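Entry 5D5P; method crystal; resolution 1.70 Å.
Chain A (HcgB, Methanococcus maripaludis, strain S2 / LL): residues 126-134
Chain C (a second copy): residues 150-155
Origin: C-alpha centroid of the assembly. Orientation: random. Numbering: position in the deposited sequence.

Chain A 126-134: SVSPSSIIH
Chain C 150-155: LERIGI

The contact between these two copies of HcgB joins the end of a strand and the following turn in chain A to a stretch of chain C that enters as helix at C:Leu150 and C:Glu151 and makes a type I beta turn from C:Glu151 to C:Gly154. It buries 295 Å² in total, and C:Arg152 contributes the largest share. The register is set at two points, with CA atoms 4.8 Å apart for A:Pro129 and C:Arg152 and 6.1 Å apart for A:Ile133 and C:Gly154, so both chains advance in the same sense.

Chain A enters extended, with phi/psi of -158/163 at A:Ser126, -126/157 at A:Val127 and -139/153 at A:Ser128. A:Ser126 (chi1 p) is out of reach of chain C. A:Val127 (chi1 m) points toward it, its CB 3.9 Å from C:Arg152 NH2. The CA-to-CB bond of A:Ser128 (chi1 p) points away, but its carbonyl is available: C:Arg152 NH2 donates a hydrogen bond to A:Ser128 O at 2.8 Å, with an N-H...O angle of 133°, pairing a cationic donor with a backbone acceptor. The CA-to-CB bond of C:Arg152 points sideways to chain A, and chi1 63° (p), chi2 -167° (t), chi3 -71° (m) and chi4 -72° bring its guanidinium nearer.

At A:Pro129 (-71/156, C-gamma exo) the ring packs on the aliphatic base of the same arginine, A:Pro129 CB to C:Arg152 CB at 3.9 Å. A:Ser130 (-49/148, chi1 t) starts the turn. Its N lies 4.3 Å from C:Arg152 O, too far for a direct bond, and a water bridges them, accepting from A:Ser130 N at 2.9 Å and donating to C:Arg152 O at 2.7 Å.

A:Ser131 (-64/-20, chi1 p), A:Ile132 (-63/-35, m/m) and A:Ile133 (-88/-43) take helical angles. A:Ser130 OG accepts from A:Ile132 N at 3.0 Å, while A:Ser130 O accepts from A:Ile133 N at 3.0 Å and A:His134 N at 3.1 Å. A:Ile133 (m/m) points toward chain C, its CG1 3.3 Å from C:Arg152 O and its CD1 3.6 Å from C:Gly154 N: van der Waals packing of an aliphatic side chain on peptide groups, without hydrogen bonds.

The turn it meets has phi/psi -77/-9 at C:Arg152 and -113/20 at C:Ile153 (p/p, CA-to-CB away), closed by C:Gly154 N to C:Glu151 O at 2.9 Å; C:Leu150 O accepts from C:Ile153 N at 3.2 Å and C:Ile155 N at 3.1 Å. At C:Gly154 (91/12) a CB would jam against the preceding carbonyl and sit 3.0 Å from A:Ile133 CD1. A:His134 (-135/117, chi1 t) ends the stretch with its imidazole leading away.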

# COMPACT_ATOMS: atom_id res chain seq x y z
N SER A 126 -2.22 -3.04 5.01
CA SER A 126 -0.95 -3.52 5.53
C SER A 126 -0.25 -4.32 4.45
O SER A 126 -0.88 -4.70 3.46
CB SER A 126 -1.20 -4.38 6.75
OG SER A 126 -2.03 -5.43 6.35
N VAL A 127 1.04 -4.55 4.60
CA VAL A 127 1.77 -5.28 3.56
C VAL A 127 2.50 -6.47 4.17
O VAL A 127 2.75 -6.51 5.36
CB VAL A 127 2.78 -4.40 2.79
CG1 VAL A 127 2.03 -3.37 1.93
CG2 VAL A 127 3.77 -3.75 3.74
N SER A 128 2.80 -7.48 3.35
CA SER A 128 3.59 -8.62 3.78
C SER A 128 4.57 -9.00 2.68
O SER A 128 4.30 -8.74 1.49
CB SER A 128 2.66 -9.79 4.13
OG SER A 128 1.82 -10.13 3.02
N PRO A 129 5.70 -9.60 3.04
CA PRO A 129 6.69 -9.94 2.02
C PRO A 129 6.23 -11.08 1.12
O PRO A 129 5.42 -11.91 1.54
CB PRO A 129 7.92 -10.38 2.81
CG PRO A 129 7.67 -9.90 4.22
CD PRO A 129 6.19 -9.91 4.40
N SER A 130 6.78 -11.12 -0.09
CA SER A 130 6.67 -12.28 -0.95
C SER A 130 7.02 -13.58 -0.21
O SER A 130 7.88 -13.60 0.66
CB SER A 130 7.60 -12.12 -2.16
OG SER A 130 7.83 -13.37 -2.78
N SER A 131 6.39 -14.69 -0.58
CA SER A 131 6.75 -15.95 0.03
C SER A 131 8.20 -16.35 -0.29
O SER A 131 8.79 -17.13 0.43
CB SER A 131 5.79 -17.04 -0.43
OG SER A 131 5.81 -17.16 -1.84
N ILE A 132 8.77 -15.79 -1.35
CA ILE A 132 10.17 -16.05 -1.69
C ILE A 132 11.11 -15.54 -0.59
O ILE A 132 12.15 -16.12 -0.31
CB ILE A 132 10.55 -15.35 -3.03
CG1 ILE A 132 9.76 -15.96 -4.19
CG2 ILE A 132 12.06 -15.44 -3.31
CD1 ILE A 132 10.28 -17.30 -4.59
N ILE A 133 10.72 -14.43 0.01
CA ILE A 133 11.52 -13.74 1.00
C ILE A 133 11.26 -14.26 2.41
O ILE A 133 12.17 -14.42 3.20
CB ILE A 133 11.24 -12.22 0.96
CG1 ILE A 133 11.64 -11.64 -0.41
CG2 ILE A 133 11.93 -11.48 2.09
CD1 ILE A 133 13.11 -11.81 -0.72
N HIS A 134 9.98 -14.48 2.73
CA HIS A 134 9.60 -14.93 4.06
C HIS A 134 8.58 -16.05 3.98
O HIS A 134 7.46 -15.85 3.49
CB HIS A 134 9.05 -13.77 4.88
CG HIS A 134 8.72 -14.15 6.29
ND1 HIS A 134 7.43 -14.12 6.78
CD2 HIS A 134 9.51 -14.59 7.30
CE1 HIS A 134 7.44 -14.51 8.05
NE2 HIS A 134 8.69 -14.80 8.39
N LEU C 150 12.77 -2.27 1.93
CA LEU C 150 13.92 -2.93 1.31
C LEU C 150 14.03 -4.36 1.75
O LEU C 150 14.29 -5.22 0.91
CB LEU C 150 15.23 -2.19 1.64
CG LEU C 150 15.25 -0.80 0.95
CD1 LEU C 150 16.38 0.05 1.55
CD2 LEU C 150 15.42 -0.91 -0.59
N GLU C 151 13.87 -4.62 3.05
CA GLU C 151 14.04 -5.98 3.55
C GLU C 151 13.01 -6.94 2.95
O GLU C 151 13.33 -8.09 2.72
CB GLU C 151 13.97 -6.01 5.08
CG GLU C 151 15.24 -5.38 5.64
CD GLU C 151 15.35 -5.46 7.13
OE1 GLU C 151 14.33 -5.79 7.78
OE2 GLU C 151 16.45 -5.19 7.65
N ARG C 152 11.81 -6.46 2.64
CA ARG C 152 10.78 -7.38 2.16
C ARG C 152 11.00 -7.78 0.71
O ARG C 152 10.35 -8.70 0.22
CB ARG C 152 9.38 -6.79 2.36
CG ARG C 152 9.12 -5.55 1.61
CD ARG C 152 7.83 -4.89 2.11
NE ARG C 152 6.62 -5.61 1.75
CZ ARG C 152 6.12 -5.66 0.50
NH1 ARG C 152 6.77 -5.06 -0.50
NH2 ARG C 152 5.00 -6.33 0.26
N ILE C 153 11.94 -7.14 0.02
CA ILE C 153 12.34 -7.69 -1.27
C ILE C 153 13.79 -8.20 -1.22
O ILE C 153 14.43 -8.39 -2.25
CB ILE C 153 12.13 -6.69 -2.43
CG1 ILE C 153 12.69 -5.30 -2.11
CG2 ILE C 153 10.60 -6.55 -2.75
CD1 ILE C 153 14.19 -5.20 -2.26
N GLY C 154 14.29 -8.46 -0.01
CA GLY C 154 15.53 -9.19 0.12
C GLY C 154 16.81 -8.36 0.17
O GLY C 154 17.90 -8.91 0.05
N ILE C 155 16.67 -7.06 0.33
CA ILE C 155 17.82 -6.17 0.47
C ILE C 155 18.04 -5.84 1.94
O ILE C 155 17.19 -5.22 2.58
CB ILE C 155 17.63 -4.89 -0.36
CG1 ILE C 155 17.74 -5.24 -1.84
CG2 ILE C 155 18.70 -3.84 -0.01
CD1 ILE C 155 17.61 -4.05 -2.77
O HOH W 1 8.13 -8.90 -1.33